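Local coordinates for protein alginate lyase (Aplysia kurodai, PDB 5GMT) that cleaves the glycosidic bonds of alginate as a polysaccharide lyase of family 14 with specificity for polymannuronate, at residues 59-64 with 75-80; 98-103 with 262-267; 139-144 with 194-199; 184-189 with 212-217. All coordinates share one frame; numbering follows the deposited sequence.

Contact 1: 59-64 with 75-80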
# COMPACT_ATOMS: atom_id res chain seq x y z
N LEU A 59 -9.93 11.70 2.11
CA LEU A 59 -10.35 10.84 1.02
C LEU A 59 -11.10 9.66 1.60
O LEU A 59 -10.55 8.93 2.42
CB LEU A 59 -9.13 10.37 0.22
CG LEU A 59 -9.39 9.33 -0.86
CD1 LEU A 59 -10.28 9.91 -1.95
CD2 LEU A 59 -8.05 8.83 -1.44
N ARG A 60 -12.36 9.48 1.21
CA ARG A 60 -13.16 8.41 1.80
C ARG A 60 -13.45 7.34 0.77
O ARG A 60 -13.89 7.65 -0.34
CB ARG A 60 -14.47 8.92 2.40
CG ARG A 60 -15.18 7.89 3.28
CD ARG A 60 -16.60 8.30 3.67
NE ARG A 60 -17.54 8.09 2.57
CZ ARG A 60 -18.86 8.32 2.63
NH1 ARG A 60 -19.41 8.80 3.73
NH2 ARG A 60 -19.62 8.07 1.57
N ILE A 61 -13.21 6.10 1.15
CA ILE A 61 -13.49 4.96 0.29
C ILE A 61 -14.59 4.11 0.92
O ILE A 61 -14.50 3.72 2.09
CB ILE A 61 -12.24 4.07 0.08
CG1 ILE A 61 -11.04 4.91 -0.38
CG2 ILE A 61 -12.56 2.94 -0.90
CD1 ILE A 61 -11.25 5.65 -1.70
N PHE A 62 -15.62 3.81 0.13
CA PHE A 62 -16.75 3.02 0.57
C PHE A 62 -16.64 1.59 0.03
O PHE A 62 -16.42 1.39 -1.17
CB PHE A 62 -18.04 3.68 0.10
CG PHE A 62 -19.25 2.81 0.23
CD1 PHE A 62 -19.62 2.30 1.47
CD2 PHE A 62 -20.04 2.53 -0.87
CE1 PHE A 62 -20.74 1.52 1.61
CE2 PHE A 62 -21.18 1.74 -0.74
CZ PHE A 62 -21.53 1.24 0.50
N TYR A 63 -16.76 0.60 0.92
CA TYR A 63 -16.85 -0.80 0.52
C TYR A 63 -18.23 -1.31 0.88
O TYR A 63 -18.57 -1.45 2.07
CB TYR A 63 -15.79 -1.67 1.21
CG TYR A 63 -14.43 -1.04 1.43
CD1 TYR A 63 -13.34 -1.34 0.60
CD2 TYR A 63 -14.22 -0.16 2.49
CE1 TYR A 63 -12.10 -0.76 0.83
CE2 TYR A 63 -13.00 0.42 2.71
CZ TYR A 63 -11.94 0.11 1.88
OH TYR A 63 -10.73 0.69 2.12
N GLU A 64 -19.01 -1.60 -0.14
CA GLU A 64 -20.35 -2.11 0.07
C GLU A 64 -20.31 -3.49 0.71
O GLU A 64 -19.43 -4.29 0.40
CB GLU A 64 -21.08 -2.15 -1.26
CG GLU A 64 -22.54 -2.40 -1.16
CD GLU A 64 -23.27 -1.71 -2.29
OE1 GLU A 64 -24.24 -0.97 -2.00
OE2 GLU A 64 -22.85 -1.90 -3.46
N ARG A 75 -16.62 -1.49 -4.67
CA ARG A 75 -15.73 -2.48 -4.07
C ARG A 75 -14.42 -1.88 -3.57
O ARG A 75 -13.57 -2.60 -3.05
CB ARG A 75 -15.42 -3.61 -5.06
CG ARG A 75 -14.49 -3.17 -6.19
CD ARG A 75 -14.10 -4.33 -7.09
NE ARG A 75 -13.21 -3.92 -8.18
CZ ARG A 75 -13.61 -3.24 -9.24
NH1 ARG A 75 -14.88 -2.87 -9.35
NH2 ARG A 75 -12.74 -2.90 -10.19
N GLY A 76 -14.27 -0.56 -3.69
CA GLY A 76 -13.05 0.11 -3.28
C GLY A 76 -12.47 0.93 -4.42
O GLY A 76 -13.19 1.29 -5.35
N ALA A 77 -11.17 1.22 -4.36
CA ALA A 77 -10.57 2.05 -5.40
C ALA A 77 -9.06 1.83 -5.52
O ALA A 77 -8.42 1.26 -4.63
CB ALA A 77 -10.86 3.51 -5.13
N GLY A 78 -8.50 2.29 -6.64
CA GLY A 78 -7.08 2.08 -6.87
C GLY A 78 -6.53 3.05 -7.89
O GLY A 78 -7.25 3.47 -8.80
N PHE A 79 -5.27 3.41 -7.71
CA PHE A 79 -4.54 4.19 -8.72
C PHE A 79 -3.07 4.21 -8.36
O PHE A 79 -2.73 4.12 -7.19
CB PHE A 79 -5.08 5.63 -8.85
CG PHE A 79 -5.07 6.43 -7.56
CD1 PHE A 79 -3.93 7.11 -7.16
CD2 PHE A 79 -6.21 6.51 -6.77
CE1 PHE A 79 -3.91 7.85 -5.98
CE2 PHE A 79 -6.21 7.25 -5.58
CZ PHE A 79 -5.06 7.93 -5.19
N TYR A 80 -2.21 4.33 -9.36
CA TYR A 80 -0.81 4.60 -9.07
C TYR A 80 -0.59 6.10 -9.15
O TYR A 80 -1.10 6.76 -10.06
CB TYR A 80 0.11 3.89 -10.05
CG TYR A 80 0.13 2.38 -9.99
CD1 TYR A 80 1.10 1.71 -9.26
CD2 TYR A 80 -0.80 1.62 -10.70
CE1 TYR A 80 1.15 0.32 -9.23
CE2 TYR A 80 -0.76 0.22 -10.67
CZ TYR A 80 0.23 -0.42 -9.94
OH TYR A 80 0.29 -1.80 -9.89
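Strands 59-63 and 76-80 run at 128° to each other, their axes 6.5 Å apart at the closest point, and share no backbone hydrogen bond. The CA atoms come nearest at Tyr63 and Arg75, 5.0 Å apart, so the two chains meet at one end and splay apart beyond it. Ile61 touches the other strand with both its branches. Ile61 CG2, anti to the backbone N, rests 3.7 Å from Gly76 CA, while Ile61 CD1 reaches to 4.1 Å from Ala77 CB. The same CG2 also lies over the face of the Tyr63 ring, toward its rim. The edge of that ring meets the backbone: Arg75 O lies near the ring plane, 3.9 Å from Tyr63 CD1. Tyr63 OH points past the contact to Thr246 and Ser263, which fixes the far end of the ring. Phe62 O and Gly76 N stand 3.8 Å apart and do not bond directly; the hydroxyl of Ser46 hydrogen-bonds to both. Gly76 has phi 126°, where a CB would press against the preceding carbonyl and also sit about 3.6 Å from Tyr63 CE1. The two strands belong to the two facing sheets of the beta-jelly roll expected of this concanavalin-like family. With no hydrogen bond across, the cohesion is mainly apolar, close fitting at a bare glycine backbone, while Ser46 serves Phe62 O and Gly76 N, and Thr246 and Ser263 hold Tyr63 OH.

Contact 2: 98-103 with 262-267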
# COMPACT_ATOMS: atom_id res chain seq x y z
N ASP A 98 -2.34 8.65 7.21
CA ASP A 98 -3.26 8.27 8.26
C ASP A 98 -4.46 7.56 7.65
O ASP A 98 -4.99 8.01 6.63
CB ASP A 98 -3.74 9.50 9.04
CG ASP A 98 -2.62 10.23 9.75
OD1 ASP A 98 -1.59 9.60 10.10
OD2 ASP A 98 -2.79 11.45 9.98
N VAL A 99 -4.90 6.47 8.27
CA VAL A 99 -6.13 5.82 7.84
C VAL A 99 -7.06 5.51 9.02
O VAL A 99 -6.62 5.02 10.06
CB VAL A 99 -5.82 4.52 7.04
CG1 VAL A 99 -4.97 3.56 7.87
CG2 VAL A 99 -7.09 3.84 6.58
N TYR A 100 -8.34 5.83 8.84
CA TYR A 100 -9.41 5.48 9.78
C TYR A 100 -10.24 4.32 9.23
O TYR A 100 -10.66 4.35 8.08
CB TYR A 100 -10.32 6.70 10.02
CG TYR A 100 -11.32 6.54 11.14
CD1 TYR A 100 -12.52 5.87 10.94
CD2 TYR A 100 -11.08 7.11 12.38
CE1 TYR A 100 -13.45 5.73 11.98
CE2 TYR A 100 -12.00 6.98 13.42
CZ TYR A 100 -13.18 6.29 13.21
OH TYR A 100 -14.08 6.17 14.25
N PHE A 101 -10.48 3.30 10.05
CA PHE A 101 -11.37 2.20 9.66
C PHE A 101 -12.71 2.35 10.34
O PHE A 101 -12.80 2.35 11.56
CB PHE A 101 -10.77 0.83 10.03
CG PHE A 101 -9.47 0.52 9.34
CD1 PHE A 101 -8.27 0.90 9.92
CD2 PHE A 101 -9.46 -0.13 8.13
CE1 PHE A 101 -7.06 0.63 9.29
CE2 PHE A 101 -8.24 -0.42 7.50
CZ PHE A 101 -7.05 -0.03 8.08
N GLU A 102 -13.77 2.46 9.55
CA GLU A 102 -15.11 2.62 10.12
C GLU A 102 -15.99 1.41 9.83
O GLU A 102 -16.26 1.10 8.67
CB GLU A 102 -15.77 3.89 9.57
CG GLU A 102 -17.17 4.11 10.10
CD GLU A 102 -17.83 5.30 9.45
OE1 GLU A 102 -17.20 6.39 9.44
OE2 GLU A 102 -18.96 5.15 8.94
N ASN A 103 -16.42 0.74 10.90
CA ASN A 103 -17.30 -0.42 10.84
C ASN A 103 -16.64 -1.67 10.23
O ASN A 103 -17.28 -2.41 9.49
CB ASN A 103 -18.59 -0.09 10.08
CG ASN A 103 -19.75 -0.96 10.50
OD1 ASN A 103 -19.83 -1.39 11.65
ND2 ASN A 103 -20.65 -1.25 9.57
N TYR A 262 -16.28 1.88 5.67
CA TYR A 262 -15.61 3.03 5.08
C TYR A 262 -14.20 3.20 5.61
O TYR A 262 -13.93 3.03 6.81
CB TYR A 262 -16.38 4.32 5.37
CG TYR A 262 -17.85 4.30 5.05
CD1 TYR A 262 -18.75 3.70 5.91
CD2 TYR A 262 -18.34 4.92 3.91
CE1 TYR A 262 -20.10 3.69 5.63
CE2 TYR A 262 -19.69 4.93 3.62
CZ TYR A 262 -20.57 4.30 4.48
OH TYR A 262 -21.91 4.30 4.22
N SER A 263 -13.30 3.59 4.72
CA SER A 263 -11.99 4.02 5.16
C SER A 263 -11.81 5.48 4.81
O SER A 263 -12.41 5.99 3.86
CB SER A 263 -10.88 3.16 4.54
OG SER A 263 -10.92 3.17 3.12
N TYR A 264 -10.97 6.16 5.58
CA TYR A 264 -10.67 7.57 5.40
C TYR A 264 -9.17 7.77 5.38
O TYR A 264 -8.48 7.25 6.24
CB TYR A 264 -11.26 8.42 6.53
CG TYR A 264 -12.75 8.28 6.72
CD1 TYR A 264 -13.31 7.10 7.22
CD2 TYR A 264 -13.60 9.35 6.45
CE1 TYR A 264 -14.69 6.98 7.41
CE2 TYR A 264 -14.98 9.24 6.64
CZ TYR A 264 -15.51 8.06 7.12
OH TYR A 264 -16.86 7.95 7.31
N PHE A 265 -8.66 8.54 4.42
CA PHE A 265 -7.22 8.75 4.34
C PHE A 265 -6.92 10.23 4.36
O PHE A 265 -7.59 11.02 3.69
CB PHE A 265 -6.64 8.13 3.06
CG PHE A 265 -6.82 6.65 2.94
CD1 PHE A 265 -8.00 6.12 2.44
CD2 PHE A 265 -5.79 5.78 3.29
CE1 PHE A 265 -8.17 4.75 2.31
CE2 PHE A 265 -5.95 4.41 3.17
CZ PHE A 265 -7.14 3.89 2.68
N LYS A 266 -5.92 10.61 5.14
CA LYS A 266 -5.44 11.99 5.15
C LYS A 266 -3.93 12.03 5.40
O LYS A 266 -3.32 11.00 5.66
CB LYS A 266 -6.19 12.80 6.22
CG LYS A 266 -5.87 12.37 7.65
CD LYS A 266 -6.69 13.16 8.68
CE LYS A 266 -6.39 12.71 10.10
NZ LYS A 266 -4.96 12.96 10.50
N ASN A 267 -3.33 13.22 5.30
CA ASN A 267 -1.94 13.40 5.74
C ASN A 267 -0.95 12.45 5.04
O ASN A 267 -0.13 11.81 5.69
CB ASN A 267 -1.87 13.22 7.26
CG ASN A 267 -0.59 13.78 7.86
OD1 ASN A 267 0.12 14.56 7.22
ND2 ASN A 267 -0.29 13.37 9.10
O HOH W 1 -19.66 7.48 7.72
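Asp98 OD2 accepts from two donors. Lys266 NZ forms a salt bridge to Asp98 OD2 at 2.7 Å along the anti lone pair, and Asn267 ND2 bonds to it at 3.3 Å from above the carboxylate plane, 44° out of it. With CG in the crowded position between backbone N and carbonyl carbon, Lys266 bends at its last torsion to deliver NZ. The other oxygen, OD1, is hydrogen-bonded to Ser193, so the carboxylate would probably stay ionised. At the other end Tyr264 OH donates to Glu102 OE1 at 2.7 Å, also from above the plane. Water 1 donates both to Glu102 OE2 and to Tyr264 OH, closing a small ring, and His53 NE2 bonds to OE1 as well. Between these ends runs an antiparallel ladder in which Asp98-Lys266, Tyr100-Tyr264 and Glu102-Tyr262 are the hydrogen-bonded pairs; its shortest bond is Glu102 N to Tyr262 O, 2.8 Å. On their side of the sheet the rings of Tyr100 and Tyr264 meet obliquely, planes at 88° and centroids 5.8 Å apart. On the opposite side Val99 CG2 sits over the face of Phe265, 4.0 Å from the ring centroid and 26° off its normal, a CH-pi contact. Strand 92-102 pairs along its other edge with 191-199, and 261-272 pairs on its other side with 58-63; Phe101 and Phe265 turn inward onto Leu112 and Pro113 of strand 110-118 in the facing sheet.

Contact 3: 139-144 with 194-199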
# COMPACT_ATOMS: atom_id res chain seq x y z
N LEU A 139 4.59 -2.96 -3.10
CA LEU A 139 4.70 -3.15 -1.66
C LEU A 139 3.51 -2.55 -0.93
O LEU A 139 3.67 -1.78 0.02
CB LEU A 139 6.01 -2.53 -1.15
CG LEU A 139 7.29 -3.09 -1.80
CD1 LEU A 139 8.52 -2.21 -1.51
CD2 LEU A 139 7.54 -4.55 -1.39
N ARG A 140 2.32 -2.90 -1.38
CA ARG A 140 1.10 -2.59 -0.63
C ARG A 140 1.10 -3.23 0.76
O ARG A 140 1.88 -4.14 1.05
CB ARG A 140 -0.13 -3.07 -1.40
CG ARG A 140 -0.35 -2.34 -2.71
CD ARG A 140 -1.48 -2.98 -3.47
NE ARG A 140 -1.11 -4.29 -4.02
CZ ARG A 140 -1.90 -5.05 -4.77
NH1 ARG A 140 -3.13 -4.64 -5.08
NH2 ARG A 140 -1.45 -6.22 -5.20
N LEU A 141 0.23 -2.72 1.62
CA LEU A 141 -0.06 -3.38 2.89
C LEU A 141 -1.35 -4.16 2.71
O LEU A 141 -2.09 -3.94 1.75
CB LEU A 141 -0.18 -2.36 4.04
CG LEU A 141 1.09 -1.88 4.75
CD1 LEU A 141 2.05 -1.23 3.78
CD2 LEU A 141 0.72 -0.89 5.87
N MET A 142 -1.60 -5.11 3.61
CA MET A 142 -2.91 -5.76 3.64
C MET A 142 -3.38 -5.83 5.07
O MET A 142 -2.56 -5.84 5.99
CB MET A 142 -2.86 -7.16 3.04
CG MET A 142 -3.10 -7.21 1.53
SD MET A 142 -3.47 -8.88 0.93
CE MET A 142 -5.04 -9.21 1.74
N TRP A 143 -4.69 -5.84 5.27
CA TRP A 143 -5.22 -6.32 6.54
C TRP A 143 -5.64 -7.76 6.32
O TRP A 143 -5.74 -8.24 5.18
CB TRP A 143 -6.38 -5.46 7.07
CG TRP A 143 -7.69 -5.60 6.34
CD1 TRP A 143 -8.66 -6.57 6.52
CD2 TRP A 143 -8.20 -4.73 5.32
NE1 TRP A 143 -9.71 -6.35 5.67
CE2 TRP A 143 -9.46 -5.23 4.92
CE3 TRP A 143 -7.70 -3.58 4.70
CZ2 TRP A 143 -10.23 -4.61 3.93
CZ3 TRP A 143 -8.47 -2.97 3.72
CH2 TRP A 143 -9.72 -3.49 3.34
N ARG A 144 -5.84 -8.46 7.42
CA ARG A 144 -6.24 -9.84 7.38
C ARG A 144 -7.33 -10.05 8.40
O ARG A 144 -7.87 -9.09 8.96
CB ARG A 144 -5.05 -10.77 7.65
CG ARG A 144 -3.98 -10.77 6.56
CD ARG A 144 -4.41 -11.60 5.36
NE ARG A 144 -3.43 -11.55 4.27
CZ ARG A 144 -3.58 -12.15 3.09
NH1 ARG A 144 -2.64 -12.04 2.16
NH2 ARG A 144 -4.67 -12.87 2.85
N ILE A 194 0.47 5.47 9.63
CA ILE A 194 1.19 4.39 8.97
C ILE A 194 2.45 4.94 8.33
O ILE A 194 2.41 5.97 7.66
CB ILE A 194 0.31 3.71 7.90
CG1 ILE A 194 -0.89 3.02 8.58
CG2 ILE A 194 1.12 2.72 7.08
CD1 ILE A 194 -1.69 2.12 7.64
N SER A 195 3.59 4.28 8.56
CA SER A 195 4.77 4.62 7.79
C SER A 195 5.34 3.38 7.15
O SER A 195 5.35 2.31 7.75
CB SER A 195 5.84 5.32 8.67
OG SER A 195 6.35 4.46 9.67
N GLU A 196 5.78 3.52 5.90
CA GLU A 196 6.43 2.42 5.20
C GLU A 196 7.70 2.96 4.60
O GLU A 196 7.65 3.79 3.70
CB GLU A 196 5.53 1.83 4.11
CG GLU A 196 6.17 0.60 3.42
CD GLU A 196 5.42 0.14 2.18
OE1 GLU A 196 4.96 1.00 1.40
OE2 GLU A 196 5.30 -1.10 1.97
N GLU A 197 8.83 2.50 5.11
CA GLU A 197 10.14 2.92 4.64
C GLU A 197 10.76 1.80 3.82
O GLU A 197 10.87 0.67 4.28
CB GLU A 197 11.06 3.31 5.80
CG GLU A 197 12.46 3.69 5.32
CD GLU A 197 13.29 4.45 6.35
OE1 GLU A 197 12.84 4.56 7.51
OE2 GLU A 197 14.39 4.92 6.00
N VAL A 198 11.14 2.12 2.59
CA VAL A 198 11.61 1.12 1.66
C VAL A 198 12.98 1.49 1.12
O VAL A 198 13.16 2.58 0.60
CB VAL A 198 10.64 0.96 0.46
CG1 VAL A 198 11.21 -0.06 -0.54
CG2 VAL A 198 9.26 0.54 0.93
N HIS A 199 13.94 0.58 1.27
CA HIS A 199 15.25 0.75 0.64
C HIS A 199 15.44 -0.43 -0.29
O HIS A 199 15.50 -1.58 0.16
CB HIS A 199 16.37 0.82 1.69
CG HIS A 199 16.31 2.05 2.55
ND1 HIS A 199 17.36 2.93 2.65
CD2 HIS A 199 15.31 2.56 3.31
CE1 HIS A 199 17.02 3.93 3.44
NE2 HIS A 199 15.78 3.73 3.86
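This contact spans the interior of the beta sandwich, where strands 139-143 and 194-199 of the two facing sheets cross at 145° with axes 9.8 Å apart. No clear hydrogen bond joins them; mainly side chains fill the gap, with one backbone carbonyl, Leu139 O, taking part. Glu196 stands in the middle, its CG anti to the backbone N (chi1 -176°) and its chain extended so that the carboxylate reaches the opposite sheet. There Glu196 OE2 lies 2.6 Å from Leu139 O, so close for two oxygens that the acid is probably protonated, as its buried setting would favour. OE1 takes the backbone N-H of Leu115. The Leu141 side chain slides past Glu196 in the opposite direction, its CD1 3.7 Å from Glu196 OE2, and Leu141 CD2 meets Ile194 CG2 tip to tip at 3.8 Å. Leu139 CD1 likewise meets Val198 CG1 head on at 3.6 Å. An alanine at Glu196 removes the carboxylate that meets Leu115 N and Leu139 O, which would probably leave both less well satisfied and loosen the packing against Leu141. Strand 136-143 pairs with 110-118 and 149-154, whereas 191-199 lies between 92-102 and 208-216, so Ile194 touches Val99 and Leu141 touches Ile212.

Contact 4: 184-189 with 212-217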
# COMPACT_ATOMS: atom_id res chain seq x y z
N PHE A 184 1.81 -6.23 13.30
CA PHE A 184 1.05 -5.03 13.64
C PHE A 184 -0.40 -5.33 13.35
O PHE A 184 -0.70 -6.29 12.65
CB PHE A 184 1.55 -3.79 12.87
CG PHE A 184 1.73 -4.01 11.39
CD1 PHE A 184 2.92 -4.53 10.90
CD2 PHE A 184 0.72 -3.70 10.50
CE1 PHE A 184 3.09 -4.74 9.54
CE2 PHE A 184 0.89 -3.90 9.13
CZ PHE A 184 2.07 -4.42 8.65
N ARG A 185 -1.31 -4.53 13.90
CA ARG A 185 -2.73 -4.84 13.77
C ARG A 185 -3.52 -3.55 13.66
O ARG A 185 -3.15 -2.54 14.25
CB ARG A 185 -3.23 -5.68 14.96
CG ARG A 185 -4.72 -6.05 14.88
CD ARG A 185 -5.19 -6.98 16.02
NE ARG A 185 -4.97 -8.39 15.70
CZ ARG A 185 -5.54 -9.41 16.35
NH1 ARG A 185 -6.37 -9.19 17.36
NH2 ARG A 185 -5.28 -10.65 15.98
N PHE A 186 -4.59 -3.61 12.88
CA PHE A 186 -5.48 -2.48 12.70
C PHE A 186 -6.70 -2.62 13.59
O PHE A 186 -7.20 -3.73 13.79
CB PHE A 186 -5.89 -2.38 11.23
CG PHE A 186 -4.72 -2.26 10.30
CD1 PHE A 186 -3.94 -1.11 10.29
CD2 PHE A 186 -4.41 -3.29 9.44
CE1 PHE A 186 -2.85 -1.00 9.43
CE2 PHE A 186 -3.32 -3.19 8.58
CZ PHE A 186 -2.54 -2.04 8.58
N MET A 187 -7.16 -1.50 14.13
CA MET A 187 -8.29 -1.49 15.06
C MET A 187 -9.49 -0.77 14.47
O MET A 187 -9.36 0.31 13.91
CB MET A 187 -7.89 -0.83 16.38
CG MET A 187 -6.68 -1.46 17.03
SD MET A 187 -6.33 -0.74 18.64
CE MET A 187 -7.73 -1.33 19.59
N ASN A 188 -10.66 -1.38 14.62
CA ASN A 188 -11.90 -0.75 14.20
C ASN A 188 -12.13 0.60 14.89
O ASN A 188 -11.77 0.78 16.06
CB ASN A 188 -13.08 -1.69 14.48
CG ASN A 188 -14.38 -1.19 13.90
OD1 ASN A 188 -14.39 -0.38 12.97
ND2 ASN A 188 -15.49 -1.68 14.44
N ASN A 189 -12.71 1.54 14.14
CA ASN A 189 -13.14 2.84 14.65
C ASN A 189 -12.02 3.67 15.27
O ASN A 189 -12.23 4.40 16.25
CB ASN A 189 -14.28 2.65 15.66
CG ASN A 189 -15.50 1.98 15.03
OD1 ASN A 189 -15.86 2.29 13.88
ND2 ASN A 189 -16.12 1.05 15.75
N ILE A 212 7.79 -1.15 8.38
CA ILE A 212 6.45 -0.62 8.51
C ILE A 212 6.16 -0.34 9.98
O ILE A 212 6.38 -1.21 10.83
CB ILE A 212 5.41 -1.60 7.95
CG1 ILE A 212 5.58 -1.74 6.43
CG2 ILE A 212 3.99 -1.16 8.33
CD1 ILE A 212 4.69 -2.82 5.84
N CYS A 213 5.68 0.86 10.28
CA CYS A 213 5.25 1.17 11.63
C CYS A 213 3.79 1.58 11.57
O CYS A 213 3.39 2.31 10.67
CB CYS A 213 6.09 2.29 12.25
SG CYS A 213 7.81 1.84 12.52
N VAL A 214 3.00 1.08 12.51
CA VAL A 214 1.59 1.44 12.57
C VAL A 214 1.27 1.87 13.99
O VAL A 214 1.70 1.22 14.94
CB VAL A 214 0.67 0.26 12.15
CG1 VAL A 214 -0.80 0.59 12.36
CG2 VAL A 214 0.94 -0.16 10.69
N GLN A 215 0.55 2.97 14.14
CA GLN A 215 0.13 3.40 15.47
C GLN A 215 -1.33 3.80 15.45
O GLN A 215 -1.72 4.78 14.81
CB GLN A 215 0.98 4.57 15.97
CG GLN A 215 0.62 4.98 17.38
CD GLN A 215 1.65 5.88 18.01
OE1 GLN A 215 2.30 6.67 17.33
NE2 GLN A 215 1.81 5.76 19.33
N ALA A 216 -2.15 3.01 16.13
CA ALA A 216 -3.54 3.36 16.35
C ALA A 216 -3.59 4.44 17.43
O ALA A 216 -2.78 4.43 18.35
CB ALA A 216 -4.32 2.15 16.76
N GLU A 217 -4.53 5.38 17.31
CA GLU A 217 -4.52 6.49 18.24
C GLU A 217 -4.76 5.94 19.65
O GLU A 217 -5.60 5.06 19.85
CB GLU A 217 -5.55 7.55 17.86
CG GLU A 217 -6.95 7.05 17.68
CD GLU A 217 -7.89 8.14 17.23
OE1 GLU A 217 -8.77 7.84 16.39
OE2 GLU A 217 -7.76 9.29 17.71
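Arg185 NE is the best-held polar atom here, gripped by one salt-bridge partner, Asp148 OD1, while NH2 of the same guanidinium is hydrogen-bonded elsewhere. The Arg185 side chain leaves the backbone away from strand 212-216, and no hydrogen bond crosses between the segments. What crosses is hydrocarbon. The extended stretch 184-187 runs within 28° of the direction of 212-216 and lays Phe184, Phe186 and Met187 on Ile212, Val214 and Ala216, which face it. Phe184 has CG in the crowded position between the backbone N and carbonyl carbon (chi1 47°), which brings its ring flat above the strand. Ile212 CG2 then lies over one ring face, 4.1 Å from the centroid and 23° off the normal, a CH-pi contact. Val214 CG2 approaches Phe184 CD2 obliquely at 3.6 Å. Phe186 CZ lies in plane at the edge of the Phe184 ring, and Phe186 CE1 comes to 3.9 Å from Val214 CG1; Val214 CG2 also borders Phe186. Farther along, Met187 SD touches Ala216 CB at 4.0 Å. An alanine at Phe184 removes the ring, and would probably leave Ile212 and Val214 poorly packed. Cys213, on the reverse of the strand, is in a disulfide with Cys223. The loop between strands 177-179 and 191-199 thus packs on strand 208-216, Phe186 also touching Trp143 of strand 136-143 in the other sheet. The segments adhere by burial of apolar surface, with Arg185 paired to Asp148.

Overall arrangement
From the N terminus, contact 1 comes first: ten residues without helix or strand connect its segments, and it brings two strands of opposite sheets together. Contact 2 opens next and closes last, joining strand 92-102 to 261-272 across 158 residues, and contacts 3 and 4 both fall within that span. Those two cross, their segments alternating as 139-144, 184-189, 194-199 and 212-217. Contact 3 again bridges the sheets, and contact 4 fastens the loop before strand 191-199 onto strand 208-216. Strands 58-63, 261-272, 92-102, 191-199 and 208-216 are successive neighbours in one sheet, so all four contacts share it. Backbone pairing of Leu59 with Phe265 links contacts 1 and 2; Ser195 with Cys213 links 3 and 4.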